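Local coordinates for protein HIAXHD3 (Humicola insolens, PDB 3ZXK) that cleaves arabinofuranosyl side chains as an exo-acting family 43 arabinofuranosidase, whose active site has been engineered to add endo-xylanase activity, at residues V22-S27 and D254-T259; D49-T54 and P303-G308; G352-R357 and V524-F529; I384-V389 and Q454-L459. All coordinates share one frame; numbering follows the deposited sequence. Where two conformers were deposited one is given.

Interaction 1: residues V22-S27 and D254-T259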
loop_
_atom_site.group_PDB
_atom_site.type_symbol
_atom_site.label_atom_id
_atom_site.label_comp_id
_atom_site.label_asym_id
_atom_site.label_seq_id
_atom_site.Cartn_x
_atom_site.Cartn_y
_atom_site.Cartn_z
ATOM N N VAL A 22 5.846 -8.917 8.314
ATOM C CA VAL A 22 4.914 -9.234 9.412
ATOM C C VAL A 22 5.679 -9.657 10.658
ATOM O O VAL A 22 6.702 -10.338 10.568
ATOM C CB VAL A 22 3.913 -10.378 9.078
ATOM C CG1 VAL A 22 2.691 -9.893 8.295
ATOM C CG2 VAL A 22 4.603 -11.581 8.423
ATOM N N PHE A 23 5.182 -9.249 11.818
ATOM C CA PHE A 23 5.778 -9.684 13.083
ATOM C C PHE A 23 4.733 -9.626 14.171
ATOM O O PHE A 23 3.663 -9.071 13.957
ATOM C CB PHE A 23 7.040 -8.866 13.448
ATOM C CG PHE A 23 6.791 -7.388 13.602
ATOM C CD1 PHE A 23 6.861 -6.524 12.519
ATOM C CD2 PHE A 23 6.457 -6.860 14.837
ATOM C CE1 PHE A 23 6.599 -5.163 12.661
ATOM C CE2 PHE A 23 6.220 -5.494 14.993
ATOM C CZ PHE A 23 6.312 -4.637 13.913
ATOM N N ARG A 24 5.041 -10.224 15.312
ATOM C CA ARG A 24 4.095 -10.263 16.418
ATOM C C ARG A 24 4.676 -9.561 17.620
ATOM O O ARG A 24 5.872 -9.714 17.919
ATOM C CB ARG A 24 3.795 -11.717 16.797
ATOM C CG ARG A 24 2.805 -11.845 17.929
ATOM C CD ARG A 24 2.390 -13.285 18.173
ATOM N NE ARG A 24 3.506 -14.151 18.546
ATOM C CZ ARG A 24 3.956 -14.316 19.787
ATOM N NH1 ARG A 24 3.402 -13.659 20.808
ATOM N NH2 ARG A 24 4.964 -15.140 20.020
ATOM N N VAL A 25 3.842 -8.774 18.298
ATOM C CA VAL A 25 4.158 -8.293 19.657
ATOM C C VAL A 25 3.045 -8.763 20.557
ATOM O O VAL A 25 1.909 -8.291 20.436
ATOM C CB VAL A 25 4.248 -6.754 19.720
ATOM C CG1 VAL A 25 4.718 -6.323 21.114
ATOM C CG2 VAL A 25 5.183 -6.225 18.635
ATOM N N GLY A 26 3.340 -9.702 21.447
ATOM C CA GLY A 26 2.299 -10.207 22.343
ATOM C C GLY A 26 1.136 -10.805 21.574
ATOM O O GLY A 26 1.331 -11.768 20.829
ATOM N N SER A 27 -0.069 -10.265 21.794
ATOM C CA SER A 27 -1.292 -10.726 21.142
ATOM C C SER A 27 -1.577 -10.092 19.769
ATOM O O SER A 27 -2.562 -10.425 19.110
ATOM C CB SER A 27 -2.477 -10.486 22.087
ATOM O OG SER A 27 -2.266 -11.218 23.269
ATOM N N ASP A 254 5.309 -16.036 13.999
ATOM C CA ASP A 254 4.849 -16.989 14.992
ATOM C C ASP A 254 3.569 -16.466 15.636
ATOM O O ASP A 254 3.475 -15.278 15.964
ATOM C CB ASP A 254 5.911 -17.219 16.081
ATOM C CG ASP A 254 6.433 -15.912 16.739
ATOM O OD1 ASP A 254 6.926 -14.999 16.018
ATOM O OD2 ASP A 254 6.454 -15.831 17.985
ATOM N N ALA A 255 2.590 -17.343 15.808
ATOM C CA ALA A 255 1.397 -17.008 16.602
ATOM C C ALA A 255 1.685 -17.235 18.090
ATOM O O ALA A 255 2.696 -17.862 18.453
ATOM C CB ALA A 255 0.197 -17.828 16.136
ATOM N N PRO A 256 0.820 -16.714 18.971
ATOM C CA PRO A 256 1.067 -16.932 20.399
ATOM C C PRO A 256 1.180 -18.411 20.803
ATOM O O PRO A 256 1.878 -18.718 21.767
ATOM C CB PRO A 256 -0.145 -16.270 21.066
ATOM C CG PRO A 256 -0.527 -15.198 20.111
ATOM C CD PRO A 256 -0.329 -15.810 18.750
ATOM N N ASP A 257 0.538 -19.318 20.069
ATOM C CA ASP A 257 0.613 -20.755 20.396
ATOM C C ASP A 257 1.928 -21.415 19.919
ATOM O O ASP A 257 2.135 -22.621 20.102
ATOM C CB ASP A 257 -0.647 -21.490 19.892
ATOM C CG ASP A 257 -0.707 -21.626 18.367
ATOM O OD1 ASP A 257 0.124 -21.016 17.663
ATOM O OD2 ASP A 257 -1.586 -22.372 17.868
ATOM N N GLY A 258 2.827 -20.622 19.332
ATOM C CA GLY A 258 4.118 -21.136 18.837
ATOM C C GLY A 258 4.118 -21.663 17.406
ATOM O O GLY A 258 5.166 -22.048 16.870
ATOM N N THR A 259 2.951 -21.692 16.773
ATOM C CA THR A 259 2.859 -22.175 15.401
ATOM C C THR A 259 3.231 -21.046 14.456
ATOM O O THR A 259 2.861 -19.880 14.681
ATOM C CB THR A 259 1.439 -22.660 15.033
ATOM O OG1 THR A 259 0.498 -21.586 15.227
ATOM C CG2 THR A 259 1.037 -23.869 15.863
HETATM O O HOH W 1 7.349 -11.915 15.404
#
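Arg24 grips Asp254 side-on through two nitrogens. NH2 forms a salt bridge with OD2 of Asp254 at 2.6 Å, reaching the oxygen from above the carboxylate plane, while NE of Arg24 donates to the backbone O of Asp254 at 2.8 Å, again from above the carbonyl plane. The guanidinium and carboxylate planes stand 74° apart. Pro256 supplies the apolar side: its CA lies over the centre of one guanidinium face, 3.9 Å above it, and its CD packs against CD of Arg24 at 3.8 Å. The contact joins the end of strand 21-25, in the first blade of the family 43 five-bladed beta-propeller, to the turn that follows strand 250-254 in the last. A bend at chi3 (61°) turns NE out of the otherwise extended chain, toward the Asp254 carbonyl O. The rotation of the guanidinium is further fixed by NH1, which donates in plane to Gly26 O at 2.8 Å. A water accepts from Arg24 N and donates to OD1 of Asp254. Pro256 is part of a type I turn from Ala255 to Gly258, and Asp257 OD1 closes an Asx turn with Thr259 N. Phe29 of strand 28-32 packs against Arg24, Ala255 and Pro256.

Interaction 2: residues D49-T54 and P303-G308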
loop_
_atom_site.group_PDB
_atom_site.type_symbol
_atom_site.label_atom_id
_atom_site.label_comp_id
_atom_site.label_asym_id
_atom_site.label_seq_id
_atom_site.Cartn_x
_atom_site.Cartn_y
_atom_site.Cartn_z
ATOM N N ASP A 49 -5.360 -12.107 14.458
ATOM C CA ASP A 49 -5.447 -13.476 13.954
ATOM C C ASP A 49 -4.772 -13.744 12.609
ATOM O O ASP A 49 -4.901 -14.845 12.117
ATOM C CB ASP A 49 -6.928 -13.916 13.891
ATOM C CG ASP A 49 -7.784 -13.020 12.986
ATOM O OD1 ASP A 49 -7.228 -12.124 12.305
ATOM O OD2 ASP A 49 -9.025 -13.195 12.987
ATOM N N LEU A 50 -4.022 -12.769 12.079
ATOM C CA LEU A 50 -3.408 -12.824 10.734
ATOM C C LEU A 50 -4.393 -12.799 9.592
ATOM O O LEU A 50 -3.991 -12.833 8.418
ATOM C CB LEU A 50 -2.444 -14.014 10.565
ATOM C CG LEU A 50 -1.153 -14.020 11.362
ATOM C CD1 LEU A 50 -0.429 -15.345 11.203
ATOM C CD2 LEU A 50 -0.265 -12.878 10.905
ATOM N N VAL A 51 -5.674 -12.656 9.912
ATOM C CA VAL A 51 -6.725 -12.761 8.899
ATOM C C VAL A 51 -7.504 -11.464 8.713
ATOM O O VAL A 51 -7.709 -11.037 7.589
ATOM C CB VAL A 51 -7.665 -13.921 9.247
ATOM C CG1 VAL A 51 -8.880 -13.955 8.339
ATOM C CG2 VAL A 51 -6.896 -15.233 9.187
ATOM N N HIS A 52 -7.939 -10.841 9.805
ATOM C CA HIS A 52 -8.693 -9.598 9.714
ATOM C C HIS A 52 -7.799 -8.449 10.088
ATOM O O HIS A 52 -7.366 -8.334 11.244
ATOM C CB HIS A 52 -9.893 -9.678 10.644
ATOM C CG HIS A 52 -10.802 -10.850 10.351
ATOM N ND1 HIS A 52 -10.757 -12.006 11.047
ATOM C CD2 HIS A 52 -11.778 -11.018 9.376
ATOM C CE1 HIS A 52 -11.681 -12.863 10.560
ATOM N NE2 HIS A 52 -12.306 -12.261 9.539
ATOM N N TRP A 53 -7.492 -7.614 9.103
ATOM C CA TRP A 53 -6.494 -6.551 9.231
ATOM C C TRP A 53 -7.170 -5.207 9.193
ATOM O O TRP A 53 -8.131 -5.017 8.422
ATOM C CB TRP A 53 -5.509 -6.636 8.090
ATOM C CG TRP A 53 -4.686 -7.874 8.123
ATOM C CD1 TRP A 53 -4.936 -9.081 7.490
ATOM C CD2 TRP A 53 -3.442 -8.063 8.855
ATOM N NE1 TRP A 53 -3.932 -9.980 7.738
ATOM C CE2 TRP A 53 -3.000 -9.431 8.574
ATOM C CE3 TRP A 53 -2.662 -7.251 9.674
ATOM C CZ2 TRP A 53 -1.825 -9.947 9.113
ATOM C CZ3 TRP A 53 -1.497 -7.790 10.229
ATOM C CH2 TRP A 53 -1.083 -9.101 9.942
ATOM N N THR A 54 -6.645 -4.263 9.978
ATOM C CA THR A 54 -7.135 -2.883 10.063
ATOM C C THR A 54 -5.911 -1.971 9.996
ATOM O O THR A 54 -4.928 -2.235 10.707
ATOM C CB THR A 54 -7.822 -2.632 11.415
ATOM O OG1 THR A 54 -8.950 -3.508 11.555
ATOM C CG2 THR A 54 -8.287 -1.184 11.528
ATOM N N PRO A 303 -7.101 -23.626 9.007
ATOM C CA PRO A 303 -7.530 -23.286 10.373
ATOM C C PRO A 303 -7.103 -21.865 10.779
ATOM O O PRO A 303 -6.059 -21.361 10.354
ATOM C CB PRO A 303 -6.803 -24.312 11.243
ATOM C CG PRO A 303 -6.568 -25.484 10.316
ATOM C CD PRO A 303 -6.266 -24.846 8.972
ATOM N N ILE A 304 -7.911 -21.240 11.614
ATOM C CA ILE A 304 -7.636 -19.881 12.031
ATOM C C ILE A 304 -6.334 -19.871 12.867
ATOM O O ILE A 304 -6.134 -20.708 13.720
ATOM C CB ILE A 304 -8.860 -19.275 12.789
ATOM C CG1 ILE A 304 -8.744 -17.750 12.874
ATOM C CG2 ILE A 304 -9.074 -19.967 14.138
ATOM C CD1 ILE A 304 -9.031 -17.056 11.567
ATOM N N PRO A 305 -5.414 -18.933 12.600
ATOM C CA PRO A 305 -4.124 -19.008 13.322
ATOM C C PRO A 305 -4.223 -18.727 14.817
ATOM O O PRO A 305 -3.385 -19.201 15.588
ATOM C CB PRO A 305 -3.264 -17.952 12.604
ATOM C CG PRO A 305 -3.868 -17.893 11.205
ATOM C CD PRO A 305 -5.354 -18.030 11.439
ATOM N N VAL A 306 -5.226 -17.955 15.213
ATOM C CA VAL A 306 -5.471 -17.674 16.625
ATOM C C VAL A 306 -6.931 -17.932 16.922
ATOM O O VAL A 306 -7.791 -17.408 16.224
ATOM C CB VAL A 306 -5.081 -16.218 17.004
ATOM C CG1 VAL A 306 -5.482 -15.873 18.439
ATOM C CG2 VAL A 306 -3.585 -16.045 16.835
ATOM N N ARG A 307 -7.192 -18.720 17.966
ATOM C CA ARG A 307 -8.557 -19.112 18.359
ATOM C C ARG A 307 -9.084 -18.127 19.379
ATOM O O ARG A 307 -8.345 -17.710 20.266
ATOM C CB ARG A 307 -8.606 -20.564 18.898
ATOM C CG ARG A 307 -8.216 -21.589 17.821
ATOM C CD ARG A 307 -7.684 -22.911 18.393
ATOM N NE ARG A 307 -6.402 -22.751 19.063
ATOM C CZ ARG A 307 -5.222 -22.708 18.456
ATOM N NH1 ARG A 307 -5.119 -22.795 17.126
ATOM N NH2 ARG A 307 -4.131 -22.571 19.191
ATOM N N GLY A 308 -10.355 -17.751 19.249
ATOM C CA GLY A 308 -10.981 -16.807 20.180
ATOM C C GLY A 308 -10.277 -15.461 20.201
ATOM O O GLY A 308 -10.131 -14.846 21.251
#
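Two torsions bring Asp49 and Ile304 together. The carboxylate carbon of Asp49 sits between the backbone N and the carbonyl carbon (chi1 59°), and Ile304 has CG1 anti to its backbone N with a turn at chi2 (74°) that places CD1. That methyl lies 3.7 Å from CG2 of Val51, the two side chains crossing at about a right angle, and 4.1 Å from OD2 of Asp49. Pro305 comes in over the backbone: its CG and CD each approach the carbonyl O of Asp49 at 3.3 Å, and its CB touches CD1 of Leu50. CB of Val306 packs on CA of Asp49. The side-chain contacts are mostly apolar, while the Asp49 carboxylate is spent on its own loop. Segment 49-54 links the two outer strands, 41-47 and 54-58, of the first propeller blade, and 303-308 is the chain leaving strand 301-303 on its way to the C-terminal beta-sandwich. Asp49 OD1 takes bonds from Val51 N and His52 N, each at 2.9 Å, which makes an Asx turn and an Asx motif. OD2 receives His52 ND1 at 2.9 Å on its syn lone pair, close to the ring plane, so both carboxylate oxygens are used. An alanine at Asp49 would probably leave these three N-H groups without their acceptor and set the His52 imidazole free to turn. Outside the pair, Ser47 OG bonds to Asp49 N and His52 O, and Phe8 of strand 7-9 packs against Val51, Ile304 and Pro305.

Interaction 3: residues G352-R357 and V524-F529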
loop_
_atom_site.group_PDB
_atom_site.type_symbol
_atom_site.label_atom_id
_atom_site.label_comp_id
_atom_site.label_asym_id
_atom_site.label_seq_id
_atom_site.Cartn_x
_atom_site.Cartn_y
_atom_site.Cartn_z
ATOM N N GLY A 352 -17.882 18.047 9.450
ATOM C CA GLY A 352 -16.610 17.696 8.820
ATOM C C GLY A 352 -16.568 18.189 7.380
ATOM O O GLY A 352 -17.150 19.220 7.036
ATOM N N GLY A 353 -15.897 17.423 6.536
ATOM C CA GLY A 353 -15.685 17.818 5.157
ATOM C C GLY A 353 -14.237 18.179 4.887
ATOM O O GLY A 353 -13.524 18.682 5.755
ATOM N N LEU A 354 -13.820 17.863 3.667
ATOM C CA LEU A 354 -12.492 18.160 3.192
ATOM C C LEU A 354 -12.537 19.246 2.107
ATOM O O LEU A 354 -13.203 19.080 1.080
ATOM C CB LEU A 354 -11.864 16.881 2.599
ATOM C CG LEU A 354 -10.541 17.008 1.791
ATOM C CD1 LEU A 354 -9.397 17.446 2.717
ATOM C CD2 LEU A 354 -10.177 15.709 1.073
ATOM N N ILE A 355 -11.843 20.362 2.327
ATOM C CA ILE A 355 -11.696 21.387 1.279
ATOM C C ILE A 355 -10.442 21.113 0.473
ATOM O O ILE A 355 -9.342 20.970 1.032
ATOM C CB ILE A 355 -11.589 22.804 1.891
ATOM C CG1 ILE A 355 -12.836 23.109 2.728
ATOM C CG2 ILE A 355 -11.294 23.854 0.814
ATOM C CD1 ILE A 355 -14.043 23.452 1.894
ATOM N N LEU A 356 -10.619 20.939 -0.837
ATOM C CA LEU A 356 -9.497 20.850 -1.780
ATOM C C LEU A 356 -9.466 22.138 -2.596
ATOM O O LEU A 356 -10.365 22.369 -3.457
ATOM C CB LEU A 356 -9.672 19.655 -2.720
ATOM C CG LEU A 356 -9.653 18.240 -2.132
ATOM C CD1 LEU A 356 -9.908 17.180 -3.220
ATOM C CD2 LEU A 356 -8.301 17.993 -1.483
ATOM N N ARG A 357 -8.511 23.028 -2.301
ATOM C CA ARG A 357 -8.263 24.185 -3.162
ATOM C C ARG A 357 -7.370 23.782 -4.308
ATOM O O ARG A 357 -6.433 23.026 -4.102
ATOM C CB ARG A 357 -7.599 25.320 -2.380
ATOM C CG ARG A 357 -8.487 25.837 -1.248
ATOM C CD ARG A 357 -7.924 27.075 -0.600
ATOM N NE ARG A 357 -8.954 27.739 0.207
ATOM C CZ ARG A 357 -8.702 28.724 1.052
ATOM N NH1 ARG A 357 -7.443 29.148 1.241
ATOM N NH2 ARG A 357 -9.711 29.248 1.734
ATOM N N VAL A 524 -13.230 22.928 -4.078
ATOM C CA VAL A 524 -14.365 22.080 -3.891
ATOM C C VAL A 524 -14.356 21.547 -2.474
ATOM O O VAL A 524 -13.323 21.547 -1.800
ATOM C CB VAL A 524 -14.404 20.925 -4.931
ATOM C CG1 VAL A 524 -14.371 21.467 -6.364
ATOM C CG2 VAL A 524 -13.301 19.922 -4.686
ATOM N N LYS A 525 -15.513 21.049 -2.033
ATOM C CA LYS A 525 -15.605 20.416 -0.742
ATOM C C LYS A 525 -15.986 18.959 -0.978
ATOM O O LYS A 525 -17.005 18.677 -1.638
ATOM C CB LYS A 525 -16.679 21.109 0.129
ATOM C CG LYS A 525 -16.846 20.472 1.526
ATOM C CD LYS A 525 -17.702 21.307 2.476
ATOM C CE LYS A 525 -19.142 21.429 2.029
ATOM N NZ LYS A 525 -19.917 22.220 3.024
ATOM N N VAL A 526 -15.191 18.053 -0.437
ATOM C CA VAL A 526 -15.534 16.644 -0.460
ATOM C C VAL A 526 -16.294 16.348 0.817
ATOM O O VAL A 526 -15.738 16.426 1.916
ATOM C CB VAL A 526 -14.281 15.759 -0.583
ATOM C CG1 VAL A 526 -14.693 14.361 -0.964
ATOM C CG2 VAL A 526 -13.341 16.329 -1.642
ATOM N N LYS A 527 -17.582 16.066 0.689
ATOM C CA LYS A 527 -18.404 15.836 1.862
ATOM C C LYS A 527 -18.272 14.428 2.379
ATOM O O LYS A 527 -18.359 14.202 3.579
ATOM C CB LYS A 527 -19.873 16.112 1.584
ATOM C CG LYS A 527 -20.165 17.527 1.103
ATOM C CD LYS A 527 -21.673 17.680 1.066
ATOM C CE LYS A 527 -22.108 18.638 -0.011
ATOM N NZ LYS A 527 -23.584 18.523 -0.153
ATOM N N GLY A 528 -18.039 13.460 1.507
ATOM C CA GLY A 528 -18.035 12.091 1.966
ATOM C C GLY A 528 -17.521 11.137 0.921
ATOM O O GLY A 528 -17.471 11.440 -0.266
ATOM N N PHE A 529 -17.174 9.944 1.387
ATOM C CA PHE A 529 -16.781 8.848 0.503
ATOM C C PHE A 529 -17.367 7.574 1.110
ATOM O O PHE A 529 -17.311 7.365 2.332
ATOM C CB PHE A 529 -15.259 8.662 0.427
ATOM C CG PHE A 529 -14.858 7.394 -0.322
ATOM C CD1 PHE A 529 -14.811 7.356 -1.730
ATOM C CD2 PHE A 529 -14.631 6.214 0.373
ATOM C CE1 PHE A 529 -14.448 6.171 -2.411
ATOM C CE2 PHE A 529 -14.298 5.029 -0.312
ATOM C CZ PHE A 529 -14.228 5.003 -1.695
#
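An antiparallel strand pair in the seven-stranded sheet of the concanavalin A-like beta-sandwich joins Leu354 and Leu356 of strand 354-357 to Val526 and Val524 of strand 523-533. Both are hydrogen-bonded pairs. Leu354 N donates to Val526 O at 3.0 Å, nearly straight at 177°, and Val526 N returns the bond to Leu354 O at 2.7 Å. Two residues along, Leu356 N meets Val524 O at 2.9 Å, with Val524 N giving the return bond. Between them Ile355 and Lys525 form the non-hydrogen-bonded pair.

The side chains divide accordingly. On the face of Leu354, Leu356, Val524 and Val526, CD1 of Leu356 reaches diagonally to CG2 of Val526 at 3.9 Å, while CB of Leu356 touches CG2 of Val524. Val512 of strand 509-516, in the opposing sheet, packs on Leu356 and Val526 and marks this face as the sandwich interior. On the other face CD1 of Ile355 lies 3.9 Å from CB of Lys525, touching the aliphatic root of the lysine while its chain, bent at chi3, leads away. Just before the strand, Gly353 has a phi of 110°, where a CB would be jammed against the preceding carbonyl O and lie close to CD of Lys525. Register therefore rests on four backbone bonds, while side-chain chemistry sorts the faces: branched carbon inward, lysine methylenes beneath an isoleucine outward.

Interaction 4: residues I384-V389 and Q454-L459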
loop_
_atom_site.group_PDB
_atom_site.type_symbol
_atom_site.label_atom_id
_atom_site.label_comp_id
_atom_site.label_asym_id
_atom_site.label_seq_id
_atom_site.Cartn_x
_atom_site.Cartn_y
_atom_site.Cartn_z
ATOM N N ILE A 384 -17.922 5.858 -4.064
ATOM C CA ILE A 384 -18.807 7.002 -4.259
ATOM C C ILE A 384 -18.302 8.223 -3.487
ATOM O O ILE A 384 -18.128 8.172 -2.266
ATOM C CB ILE A 384 -20.236 6.668 -3.826
ATOM C CG1 ILE A 384 -20.717 5.412 -4.563
ATOM C CG2 ILE A 384 -21.188 7.858 -4.047
ATOM C CD1 ILE A 384 -22.121 5.018 -4.188
ATOM N N PHE A 385 -18.026 9.298 -4.212
ATOM C CA PHE A 385 -17.641 10.585 -3.640
ATOM C C PHE A 385 -18.815 11.548 -3.700
ATOM O O PHE A 385 -19.498 11.649 -4.726
ATOM C CB PHE A 385 -16.471 11.186 -4.413
ATOM C CG PHE A 385 -15.155 10.481 -4.204
ATOM C CD1 PHE A 385 -14.323 10.829 -3.128
ATOM C CD2 PHE A 385 -14.743 9.482 -5.088
ATOM C CE1 PHE A 385 -13.100 10.193 -2.966
ATOM C CE2 PHE A 385 -13.521 8.859 -4.923
ATOM C CZ PHE A 385 -12.700 9.209 -3.867
ATOM N N ARG A 386 -19.035 12.275 -2.611
ATOM C CA ARG A 386 -20.095 13.270 -2.519
ATOM C C ARG A 386 -19.414 14.641 -2.385
ATOM O O ARG A 386 -18.590 14.834 -1.485
ATOM C CB ARG A 386 -20.987 12.947 -1.315
ATOM C CG ARG A 386 -22.190 13.856 -1.169
ATOM C CD ARG A 386 -22.853 13.665 0.174
ATOM N NE ARG A 386 -24.042 14.489 0.291
ATOM C CZ ARG A 386 -24.891 14.407 1.304
ATOM N NH1 ARG A 386 -24.683 13.531 2.284
ATOM N NH2 ARG A 386 -25.954 15.192 1.331
ATOM N N LEU A 387 -19.707 15.555 -3.313
ATOM C CA LEU A 387 -19.007 16.854 -3.401
ATOM C C LEU A 387 -19.930 18.043 -3.447
ATOM O O LEU A 387 -21.068 17.940 -3.930
ATOM C CB LEU A 387 -18.077 16.913 -4.617
ATOM C CG LEU A 387 -16.968 15.858 -4.664
ATOM C CD1 LEU A 387 -17.415 14.659 -5.482
ATOM C CD2 LEU A 387 -15.722 16.492 -5.242
ATOM N N ASP A 388 -19.454 19.163 -2.914
ATOM C CA ASP A 388 -20.040 20.475 -3.197
ATOM C C ASP A 388 -19.037 21.235 -4.101
ATOM O O ASP A 388 -17.917 21.528 -3.672
ATOM C CB ASP A 388 -20.276 21.213 -1.881
ATOM C CG ASP A 388 -20.773 22.658 -2.047
ATOM O OD1 ASP A 388 -20.794 23.228 -3.171
ATOM O OD2 ASP A 388 -21.116 23.253 -0.995
ATOM N N VAL A 389 -19.419 21.530 -5.340
ATOM C CA VAL A 389 -18.458 22.094 -6.296
ATOM C C VAL A 389 -18.755 23.556 -6.674
ATOM O O VAL A 389 -18.241 24.077 -7.670
ATOM C CB VAL A 389 -18.326 21.240 -7.588
ATOM C CG1 VAL A 389 -17.884 19.807 -7.256
ATOM C CG2 VAL A 389 -19.620 21.247 -8.379
ATOM N N GLN A 454 -24.857 21.651 -8.023
ATOM C CA GLN A 454 -23.442 21.818 -7.664
ATOM C C GLN A 454 -23.199 21.625 -6.189
ATOM O O GLN A 454 -22.135 21.167 -5.791
ATOM C CB GLN A 454 -22.912 23.186 -8.092
ATOM C CG GLN A 454 -22.810 23.338 -9.602
ATOM C CD GLN A 454 -22.467 24.751 -9.978
ATOM O OE1 GLN A 454 -21.714 25.411 -9.275
ATOM N NE2 GLN A 454 -23.045 25.239 -11.069
ATOM N N GLN A 455 -24.193 21.977 -5.376
ATOM C CA GLN A 455 -24.030 21.891 -3.921
ATOM C C GLN A 455 -24.011 20.437 -3.446
ATOM O O GLN A 455 -23.501 20.157 -2.373
ATOM C CB GLN A 455 -25.107 22.731 -3.208
ATOM C CG GLN A 455 -24.934 22.939 -1.695
ATOM C CD GLN A 455 -25.354 21.730 -0.871
ATOM O OE1 GLN A 455 -26.311 21.027 -1.210
ATOM N NE2 GLN A 455 -24.626 21.472 0.216
ATOM N N ASP A 456 -24.507 19.501 -4.266
ATOM C CA ASP A 456 -24.559 18.106 -3.851
ATOM C C ASP A 456 -24.509 17.184 -5.050
ATOM O O ASP A 456 -25.537 16.734 -5.551
ATOM C CB ASP A 456 -25.806 17.824 -3.009
ATOM C CG ASP A 456 -25.689 16.546 -2.195
ATOM O OD1 ASP A 456 -24.656 16.369 -1.519
ATOM O OD2 ASP A 456 -26.652 15.747 -2.200
ATOM N N ILE A 457 -23.300 16.919 -5.519
ATOM C CA ILE A 457 -23.099 16.017 -6.644
ATOM C C ILE A 457 -22.396 14.749 -6.192
ATOM O O ILE A 457 -21.422 14.804 -5.438
ATOM C CB ILE A 457 -22.324 16.700 -7.798
ATOM C CG1 ILE A 457 -22.146 15.740 -8.976
ATOM C CG2 ILE A 457 -20.957 17.198 -7.329
ATOM C CD1 ILE A 457 -21.932 16.456 -10.292
ATOM N N TRP A 458 -22.903 13.608 -6.643
ATOM C CA TRP A 458 -22.374 12.326 -6.241
ATOM C C TRP A 458 -21.773 11.683 -7.441
ATOM O O TRP A 458 -22.400 11.612 -8.515
ATOM C CB TRP A 458 -23.474 11.435 -5.699
ATOM C CG TRP A 458 -24.206 12.005 -4.505
ATOM C CD1 TRP A 458 -24.905 13.219 -4.409
ATOM C CD2 TRP A 458 -24.424 11.337 -3.209
ATOM N NE1 TRP A 458 -25.471 13.352 -3.156
ATOM C CE2 TRP A 458 -25.218 12.260 -2.393
ATOM C CE3 TRP A 458 -24.020 10.122 -2.655
ATOM C CZ2 TRP A 458 -25.600 11.952 -1.090
ATOM C CZ3 TRP A 458 -24.404 9.828 -1.342
ATOM C CH2 TRP A 458 -25.175 10.726 -0.578
ATOM N N LEU A 459 -20.545 11.233 -7.275
ATOM C CA LEU A 459 -19.769 10.653 -8.350
ATOM C C LEU A 459 -19.378 9.228 -7.979
ATOM O O LEU A 459 -18.729 9.003 -6.941
ATOM C CB LEU A 459 -18.522 11.502 -8.628
ATOM C CG LEU A 459 -18.806 12.930 -9.115
ATOM C CD1 LEU A 459 -17.494 13.709 -9.253
ATOM C CD2 LEU A 459 -19.618 12.929 -10.429
HETATM O O HOH W 2 -19.008 25.607 -10.117
#
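This is an antiparallel strand pairing in the sheet of the C-terminal sandwich, between 380-388 and 457-464, topped on one face by a charged and aromatic cluster of Arg386, Asp456 and Trp458. Arg386 runs beside Trp458, both side chains pointing the same way. With CG anti to the backbone N (chi1 -176°) and an extended chain from there to NE, the arginine lays its methylenes over the indole: CG stands 3.8 Å from the centroid of the five-membered ring of Trp458, a CH-pi contact, and NE lies 3.3 Å from CZ2. The guanidinium and indole planes are only 25° apart. At the guanidinium edge NE donates in plane to the syn lone pair of Asp456 OD1 at 2.7 Å, almost straight; NH2 adds a weak bond to the same oxygen. The other oxygen, OD2 of Asp456, accepts from Trp458 NE1 at 2.8 Å, which holds the indole in place. Lys527 NZ of the next strand also bridges to OD1, so two cations share one acid. An alanine at Arg386 would probably uncover this indole face and leave Asp456 with one fewer positive partner. Beneath, the sandwich interior receives Leu387, whose CD1 meets CD1 of Leu459 at 3.9 Å, and Ile457, whose CG2 touches CB of Leu387. Beyond the strand, Val389 N bonds to Gln454 O at 2.8 Å, and a water links Val389 O to OE1 of Gln454, whose NE2 donates to Ile449 O.

The four contacts form two pairs, one in each domain. Interactions 1 and 2 have centres 11 Å apart in the propeller and alternate along the chain; Asp257 bridges to Arg307, and Pro256 packs on Val306, so the first blade, the last blade and the outgoing chain are tied at one corner. Interactions 3 and 4 lie 9 Å apart in one sheet of the C-terminal sandwich, where strands 523-533 and 380-388 are neighbours; interaction 4 is nested within the loop closed by interaction 3, and a classic bulge at Lys527 and Gly528 faces Arg386. Interactions 1 and 2 both close before 3 and 4 open; the two groups, with centres 35 to 45 Å apart, do not touch.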